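Local coordinates for TRAP dicarboxylate transporter, DctP subunit (Ochrobactrum anthropi, PDB 4P47), which probably binds a small organic solute, perhaps a dicarboxylate, in the periplasm and delivers it to a TRAP-type membrane transporter, at residues I32-A37 with V65-G70; V88-M93 with Q240-S245; K228-T233 with M291-L296. All coordinates share one frame; numbering follows the deposited sequence. Where two conformers were deposited one is given.

How the interactions relate
The chain enters the sheet with strand 30-35, runs through helix 43-58 and returns as strand 63-68, and interaction 1 closes this short excursion. The next strand, 90-94, lies on the other flank of strand 30-35; through it interactions 1 and 2 touch, Ala-35 O lying 2.7 Å from Thr-91 OG1. Interaction 2 then closes a much longer loop of 146 residues by pairing 88-93 with the end of the long strand 229-245. The beginning of that strand pairs with 291-296 in interaction 3, so interactions 2 and 3 cross along the chain, their segments alternating. Their centres stand about 33 Å apart, on opposite sides of the chain's centre, and strand 229-245 spans both regions.

Interaction 1 of 3, residues I32-A37 with V65-G70; sequences IKFAAA and VKLFPG
Four backbone hydrogen bonds alternate between the two strands. Lys-66 N gives its hydrogen to Ile-32 O almost along the C=O axis, at 2.8 Å, and Phe-34 N approaches Lys-66 O in the carbonyl plane. Further along, the approach tilts: Phe-68 N sits 35° above the carbonyl plane of Phe-34 O, and Ala-36 N meets Phe-68 O at a longer 3.1 Å. On one face Phe-34, its CG anti to the backbone N (chi1 -172°), runs alongside Val-65 and Leu-67. Val-65 CG1 touches Phe-34 CB at 3.9 Å, near the plane of the ring at its edge, while Leu-67 CD2 reaches the same CB at 4.0 Å. This is the parallel pairing of a beta-alpha-beta unit, strand 30-35, helix 43-58 and strand 63-68, whose helix packs on the Phe-34 face through Met-48 and Phe-51. On the opposite face, with Lys-33 and Ala-35, the Phe-68 ring lies obliquely against the extended chain of Lys-33, CE1 being 3.7 Å from Lys-33 CB. Beyond it, Leu-73 meets Ala-35 and Phe-68, and Glu-89 OE1 accepts a hydrogen bond from Lys-33 N.

Interaction 2 of 3, residues V88-M93 with Q240-S245; sequences VEMTVM and QIVMIS
An antiparallel pair deep in the mixed sheet joins strand 90-94 to the C-terminal end of the long strand 229-245. Thr-91 and Met-243 form a hydrogen-bonded pair: Met-243 N points almost straight at Thr-91 O (2.9 Å, 176° at the hydrogen), and Thr-91 N returns a bond to Met-243 O. Met-93 and Ile-241 repeat the pattern, and Ser-245 N closes the ladder on Glu-89 O at 2.8 Å. On the face of Met-90, Val-92, Val-242 and Ile-244, the Met-90 chain bends at chi3 (65°), bringing CE to 3.5 Å from Val-242 CG1, while its CG lies against Ile-244 CG1. Val-92 CG2 then meets Val-242 CG2 at 3.7 Å. On the other face Met-243 CE touches both Thr-91 CG2 and Met-93 CE, each 3.9 Å away, and the two methionine chains cross at about a right angle. The polar ends are held by residues around the pair: Thr-91 OG1 bonds to Ala-35 O, and Gln-240 is gripped at both ends of its amide, OE1 by Gln-44 and NE2 by Asn-94. Ser-245, the N-cap of the following helix, bonds through OG to Leu-83 O. A long strand inserted antiparallel beside the parallel strands of the first domain is consistent with the periplasmic binding protein fold of the TRAP solute receptors.

Interaction 3 of 3, residues K228-T233 with M291-L296; sequences KYLTLT and MQVTEL
Leucine and valine branches form the apolar centre on one face of this parallel pair. Leu-230 and Val-293 run alongside each other, with CD2 of Leu-230 4.2 Å from CG2 of Val-293; the other valine branch, CG1, meets Leu-232 CG at 4.1 Å. Met-291 folds in from the start of its segment: bent at chi3 (70°), it lays CE against Leu-230 CB and 3.6 Å from Tyr-229 O. Four backbone bonds zip the strands together, the last of them, Leu-232 N to Thr-294 O, running almost along the C=O axis at 2.9 Å. There Leu-232 centres an inverse gamma turn, and a water takes over the pairing, donating to Leu-232 O at 2.7 Å and accepting from Leu-296 N. On the opposite face Thr-231 OG1 packs on Thr-294 CB and is hydrogen-bonded to Val-161 O; the Leu-296 side chain lies across that of Thr-231, its CD2 3.9 Å from Thr-231 CG2, and Leu-296 CD1 rests on Thr-233 CA. At the more exposed rim Gln-292 OE1 lies in the plane of the Tyr-229 ring, 3.6 Å from CE1, with amide and ring planes 76° apart. Helix 254-288 packs on the leucine face through Leu-283 and Ile-286, joined by Ile-218 of helix 216-220, while strand 141-156 pairs with strand 229-245 through Leu-154 and Asn-156.

Interaction 1 of 3, residues I32-A37 with V65-G70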
# COMPACT_ATOMS: atom_id res chain seq x y z
N ILE A 32 -20.64 -11.39 -8.36
CA ILE A 32 -19.49 -10.53 -8.37
C ILE A 32 -18.22 -11.36 -8.26
O ILE A 32 -18.03 -12.05 -7.26
CB ILE A 32 -19.53 -9.57 -7.18
CG1 ILE A 32 -20.71 -8.61 -7.31
CG2 ILE A 32 -18.21 -8.81 -7.09
CD1 ILE A 32 -20.85 -7.65 -6.11
N LYS A 33 -17.37 -11.31 -9.28
CA LYS A 33 -16.05 -11.92 -9.22
C LYS A 33 -15.08 -10.89 -8.65
O LYS A 33 -15.00 -9.78 -9.15
CB LYS A 33 -15.61 -12.37 -10.61
CG LYS A 33 -16.55 -13.37 -11.26
CD LYS A 33 -16.10 -13.80 -12.66
CE LYS A 33 -17.08 -14.80 -13.30
NZ LYS A 33 -16.61 -15.32 -14.62
N PHE A 34 -14.35 -11.27 -7.60
CA PHE A 34 -13.48 -10.36 -6.86
C PHE A 34 -12.09 -10.96 -6.85
O PHE A 34 -11.84 -11.96 -6.16
CB PHE A 34 -14.06 -10.21 -5.44
CG PHE A 34 -13.42 -9.16 -4.55
CD1 PHE A 34 -12.38 -8.37 -4.97
CD2 PHE A 34 -13.93 -8.97 -3.30
CE1 PHE A 34 -11.82 -7.39 -4.10
CE2 PHE A 34 -13.40 -8.02 -2.44
CZ PHE A 34 -12.34 -7.23 -2.85
N ALA A 35 -11.20 -10.36 -7.63
CA ALA A 35 -9.86 -10.90 -7.85
C ALA A 35 -8.81 -10.14 -7.04
O ALA A 35 -8.93 -8.95 -6.80
CB ALA A 35 -9.53 -10.78 -9.31
N ALA A 36 -7.76 -10.84 -6.61
CA ALA A 36 -6.61 -10.19 -6.00
C ALA A 36 -5.39 -11.06 -6.14
O ALA A 36 -5.48 -12.23 -6.50
CB ALA A 36 -6.87 -9.88 -4.53
N ALA A 37 -4.24 -10.48 -5.78
CA ALA A 37 -2.95 -11.15 -5.91
C ALA A 37 -2.62 -12.15 -4.82
O ALA A 37 -1.99 -13.17 -5.10
CB ALA A 37 -1.87 -10.11 -5.96
N VAL A 65 -20.52 -13.08 -3.85
CA VAL A 65 -19.16 -12.64 -4.18
C VAL A 65 -18.27 -13.87 -4.23
O VAL A 65 -18.14 -14.58 -3.25
CB VAL A 65 -18.65 -11.66 -3.13
CG1 VAL A 65 -17.25 -11.18 -3.49
CG2 VAL A 65 -19.61 -10.49 -3.00
N LYS A 66 -17.72 -14.13 -5.41
CA LYS A 66 -16.82 -15.25 -5.65
C LYS A 66 -15.38 -14.74 -5.72
O LYS A 66 -15.06 -13.88 -6.54
CB LYS A 66 -17.22 -15.92 -6.96
CG LYS A 66 -16.41 -17.12 -7.33
CD LYS A 66 -17.03 -17.78 -8.54
CE LYS A 66 -16.26 -18.99 -9.00
NZ LYS A 66 -16.99 -19.57 -10.18
N LEU A 67 -14.52 -15.29 -4.86
CA LEU A 67 -13.13 -14.81 -4.74
C LEU A 67 -12.19 -15.50 -5.71
O LEU A 67 -12.26 -16.73 -5.90
CB LEU A 67 -12.63 -15.00 -3.30
CG LEU A 67 -13.48 -14.38 -2.20
CD1 LEU A 67 -12.69 -14.44 -0.90
CD2 LEU A 67 -13.90 -12.95 -2.52
N PHE A 68 -11.29 -14.73 -6.30
CA PHE A 68 -10.25 -15.26 -7.18
C PHE A 68 -8.93 -14.75 -6.66
O PHE A 68 -8.32 -13.84 -7.24
CB PHE A 68 -10.45 -14.82 -8.64
CG PHE A 68 -11.62 -15.46 -9.32
CD1 PHE A 68 -12.91 -15.04 -9.06
CD2 PHE A 68 -11.43 -16.48 -10.26
CE1 PHE A 68 -14.00 -15.60 -9.71
CE2 PHE A 68 -12.51 -17.05 -10.90
CZ PHE A 68 -13.79 -16.63 -10.62
N PRO A 69 -8.47 -15.33 -5.56
CA PRO A 69 -7.19 -14.94 -4.96
C PRO A 69 -5.99 -15.54 -5.70
O PRO A 69 -6.16 -16.32 -6.62
CB PRO A 69 -7.31 -15.51 -3.55
CG PRO A 69 -8.08 -16.75 -3.73
CD PRO A 69 -9.11 -16.42 -4.80
N GLY A 70 -4.79 -15.14 -5.30
CA GLY A 70 -3.56 -15.77 -5.77
C GLY A 70 -3.11 -15.32 -7.14
O GLY A 70 -2.21 -15.92 -7.73

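Interaction 2 of 3, residues V88-M93 with Q240-S245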
# COMPACT_ATOMS: atom_id res chain seq x y z
N VAL A 88 -14.11 -8.62 -15.19
CA VAL A 88 -13.96 -8.97 -13.78
C VAL A 88 -14.63 -7.83 -13.04
O VAL A 88 -14.35 -6.67 -13.33
CB VAL A 88 -12.48 -9.08 -13.40
CG1 VAL A 88 -12.32 -9.34 -11.92
CG2 VAL A 88 -11.82 -10.20 -14.22
N GLU A 89 -15.54 -8.11 -12.10
CA GLU A 89 -16.31 -7.04 -11.44
C GLU A 89 -15.53 -6.26 -10.40
O GLU A 89 -15.68 -5.04 -10.30
CB GLU A 89 -17.56 -7.58 -10.76
CG GLU A 89 -18.66 -8.00 -11.73
CD GLU A 89 -18.41 -9.33 -12.41
OE1 GLU A 89 -17.63 -10.15 -11.90
OE2 GLU A 89 -19.02 -9.55 -13.49
N MET A 90 -14.74 -6.95 -9.59
CA MET A 90 -14.06 -6.27 -8.48
C MET A 90 -12.61 -6.70 -8.33
O MET A 90 -12.23 -7.81 -8.68
CB MET A 90 -14.76 -6.54 -7.13
CG MET A 90 -16.04 -5.74 -6.93
SD MET A 90 -16.79 -5.90 -5.28
CE MET A 90 -15.48 -5.13 -4.32
N THR A 91 -11.80 -5.80 -7.79
CA THR A 91 -10.45 -6.14 -7.41
C THR A 91 -10.00 -5.22 -6.29
O THR A 91 -10.65 -4.19 -6.00
CB THR A 91 -9.48 -6.08 -8.60
OG1 THR A 91 -8.25 -6.73 -8.27
CG2 THR A 91 -9.19 -4.66 -9.00
N VAL A 92 -8.92 -5.60 -5.64
CA VAL A 92 -8.23 -4.76 -4.67
C VAL A 92 -6.73 -4.83 -4.95
O VAL A 92 -6.20 -5.90 -5.22
CB VAL A 92 -8.60 -5.18 -3.21
CG1 VAL A 92 -8.29 -6.67 -2.95
CG2 VAL A 92 -7.92 -4.27 -2.21
N MET A 93 -6.07 -3.68 -4.98
CA MET A 93 -4.63 -3.66 -5.29
C MET A 93 -4.02 -2.39 -4.77
O MET A 93 -4.72 -1.44 -4.43
CB MET A 93 -4.39 -3.72 -6.81
CG MET A 93 -4.88 -2.47 -7.53
SD MET A 93 -4.66 -2.55 -9.34
CE MET A 93 -5.94 -3.71 -9.69
N GLN A 240 -4.24 -0.01 -0.27
CA GLN A 240 -4.88 -0.67 -1.38
C GLN A 240 -6.21 -0.01 -1.65
O GLN A 240 -6.83 0.58 -0.74
CB GLN A 240 -5.05 -2.15 -1.13
CG GLN A 240 -3.70 -2.80 -0.88
CD GLN A 240 -3.67 -4.22 -1.32
OE1 GLN A 240 -4.60 -4.99 -1.07
NE2 GLN A 240 -2.59 -4.59 -1.99
N ILE A 241 -6.63 -0.00 -2.89
CA ILE A 241 -7.95 0.51 -3.22
C ILE A 241 -8.81 -0.65 -3.71
O ILE A 241 -8.40 -1.48 -4.54
CB ILE A 241 -7.89 1.66 -4.25
CG1 ILE A 241 -9.29 2.22 -4.50
CG2 ILE A 241 -7.22 1.22 -5.53
CD1 ILE A 241 -9.28 3.53 -5.28
N VAL A 242 -10.02 -0.73 -3.15
CA VAL A 242 -11.03 -1.67 -3.59
C VAL A 242 -11.88 -0.99 -4.65
O VAL A 242 -12.42 0.10 -4.41
CB VAL A 242 -11.93 -2.08 -2.41
CG1 VAL A 242 -13.00 -3.07 -2.85
CG2 VAL A 242 -11.10 -2.66 -1.25
N MET A 243 -11.97 -1.62 -5.81
CA MET A 243 -12.66 -1.06 -6.96
C MET A 243 -13.67 -2.02 -7.53
O MET A 243 -13.55 -3.25 -7.41
CB MET A 243 -11.65 -0.73 -8.06
CG MET A 243 -10.72 0.40 -7.70
SD MET A 243 -9.35 0.68 -8.87
CE MET A 243 -8.44 -0.87 -8.69
N ILE A 244 -14.66 -1.44 -8.20
CA ILE A 244 -15.64 -2.19 -8.94
C ILE A 244 -15.77 -1.60 -10.35
O ILE A 244 -15.61 -0.39 -10.55
CB ILE A 244 -16.99 -2.23 -8.13
CG1 ILE A 244 -18.00 -3.16 -8.79
CG2 ILE A 244 -17.59 -0.83 -7.93
CD1 ILE A 244 -19.10 -3.57 -7.84
N SER A 245 -15.99 -2.47 -11.32
CA SER A 245 -16.15 -2.08 -12.72
C SER A 245 -17.32 -1.10 -12.88
O SER A 245 -18.43 -1.38 -12.44
CB SER A 245 -16.37 -3.33 -13.57
OG SER A 245 -16.80 -3.01 -14.89

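Interaction 3 of 3, residues K228-T233 with M291-L296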
# COMPACT_ATOMS: atom_id res chain seq x y z
N LYS A 228 20.96 -9.16 7.85
CA LYS A 228 21.09 -8.98 9.29
C LYS A 228 20.39 -7.75 9.87
O LYS A 228 20.21 -7.70 11.10
CB LYS A 228 22.57 -8.94 9.69
CG LYS A 228 23.19 -10.34 9.75
CD LYS A 228 24.70 -10.28 10.00
CE LYS A 228 25.29 -11.65 10.38
NZ LYS A 228 25.07 -12.68 9.33
N TYR A 229 19.99 -6.81 9.01
CA TYR A 229 19.51 -5.50 9.46
C TYR A 229 18.17 -5.13 8.84
O TYR A 229 17.98 -5.30 7.64
CB TYR A 229 20.55 -4.42 9.14
CG TYR A 229 21.91 -4.78 9.68
CD1 TYR A 229 22.15 -4.77 11.05
CD2 TYR A 229 22.93 -5.19 8.84
CE1 TYR A 229 23.37 -5.15 11.57
CE2 TYR A 229 24.17 -5.54 9.36
CZ TYR A 229 24.36 -5.54 10.72
OH TYR A 229 25.60 -5.90 11.24
N LEU A 230 17.28 -4.61 9.67
CA LEU A 230 16.01 -4.02 9.24
C LEU A 230 15.86 -2.66 9.89
O LEU A 230 16.08 -2.54 11.10
CB LEU A 230 14.82 -4.90 9.70
CG LEU A 230 13.41 -4.30 9.59
CD1 LEU A 230 13.06 -3.94 8.14
CD2 LEU A 230 12.33 -5.21 10.14
N THR A 231 15.52 -1.65 9.09
CA THR A 231 15.10 -0.37 9.63
C THR A 231 13.67 -0.13 9.23
O THR A 231 13.29 -0.32 8.07
CB THR A 231 15.95 0.78 9.11
OG1 THR A 231 17.28 0.56 9.59
CG2 THR A 231 15.46 2.14 9.64
N LEU A 232 12.87 0.29 10.21
CA LEU A 232 11.50 0.67 9.96
C LEU A 232 11.49 2.08 9.37
O LEU A 232 11.07 3.05 10.01
CB LEU A 232 10.68 0.56 11.24
CG LEU A 232 10.68 -0.83 11.90
CD1 LEU A 232 9.69 -0.87 13.08
CD2 LEU A 232 10.36 -1.94 10.90
N THR A 233 12.00 2.21 8.16
CA THR A 233 12.10 3.52 7.50
C THR A 233 10.73 4.10 7.20
O THR A 233 10.58 5.31 7.13
CB THR A 233 12.84 3.38 6.18
OG1 THR A 233 12.36 2.22 5.51
CG2 THR A 233 14.34 3.25 6.37
N MET A 291 17.69 -10.82 13.45
CA MET A 291 17.84 -9.56 12.74
C MET A 291 17.81 -8.43 13.75
O MET A 291 17.05 -8.46 14.71
CB MET A 291 16.72 -9.37 11.73
CG MET A 291 16.79 -10.30 10.57
SD MET A 291 15.69 -9.86 9.22
CE MET A 291 16.44 -8.36 8.59
N GLN A 292 18.60 -7.39 13.50
CA GLN A 292 18.60 -6.21 14.35
C GLN A 292 17.64 -5.21 13.74
O GLN A 292 17.79 -4.83 12.58
CB GLN A 292 20.01 -5.61 14.41
CG GLN A 292 20.10 -4.29 15.21
CD GLN A 292 21.50 -3.65 15.23
OE1 GLN A 292 22.51 -4.30 14.99
NE2 GLN A 292 21.55 -2.35 15.52
N VAL A 293 16.67 -4.75 14.53
CA VAL A 293 15.65 -3.83 14.05
C VAL A 293 15.88 -2.42 14.62
O VAL A 293 15.97 -2.21 15.84
CB VAL A 293 14.24 -4.33 14.42
CG1 VAL A 293 13.16 -3.42 13.85
CG2 VAL A 293 14.04 -5.75 13.93
N THR A 294 15.99 -1.47 13.72
CA THR A 294 16.20 -0.09 14.07
C THR A 294 14.95 0.71 13.77
O THR A 294 14.35 0.57 12.72
CB THR A 294 17.40 0.48 13.29
OG1 THR A 294 18.58 -0.27 13.61
CG2 THR A 294 17.63 1.95 13.65
N GLU A 295 14.53 1.54 14.73
CA GLU A 295 13.43 2.48 14.54
C GLU A 295 14.00 3.87 14.40
O GLU A 295 15.04 4.19 14.95
CB GLU A 295 12.49 2.44 15.74
CG GLU A 295 11.79 1.12 15.92
CD GLU A 295 10.81 1.14 17.07
OE1 GLU A 295 11.05 1.89 18.05
OE2 GLU A 295 9.79 0.42 17.00
N LEU A 296 13.29 4.70 13.64
CA LEU A 296 13.60 6.11 13.52
C LEU A 296 12.69 6.97 14.39
O LEU A 296 11.49 6.73 14.44
CB LEU A 296 13.42 6.56 12.06
CG LEU A 296 14.10 5.71 10.98
CD1 LEU A 296 13.79 6.25 9.60
CD2 LEU A 296 15.60 5.69 11.21
O HOH W 1 10.72 3.99 12.52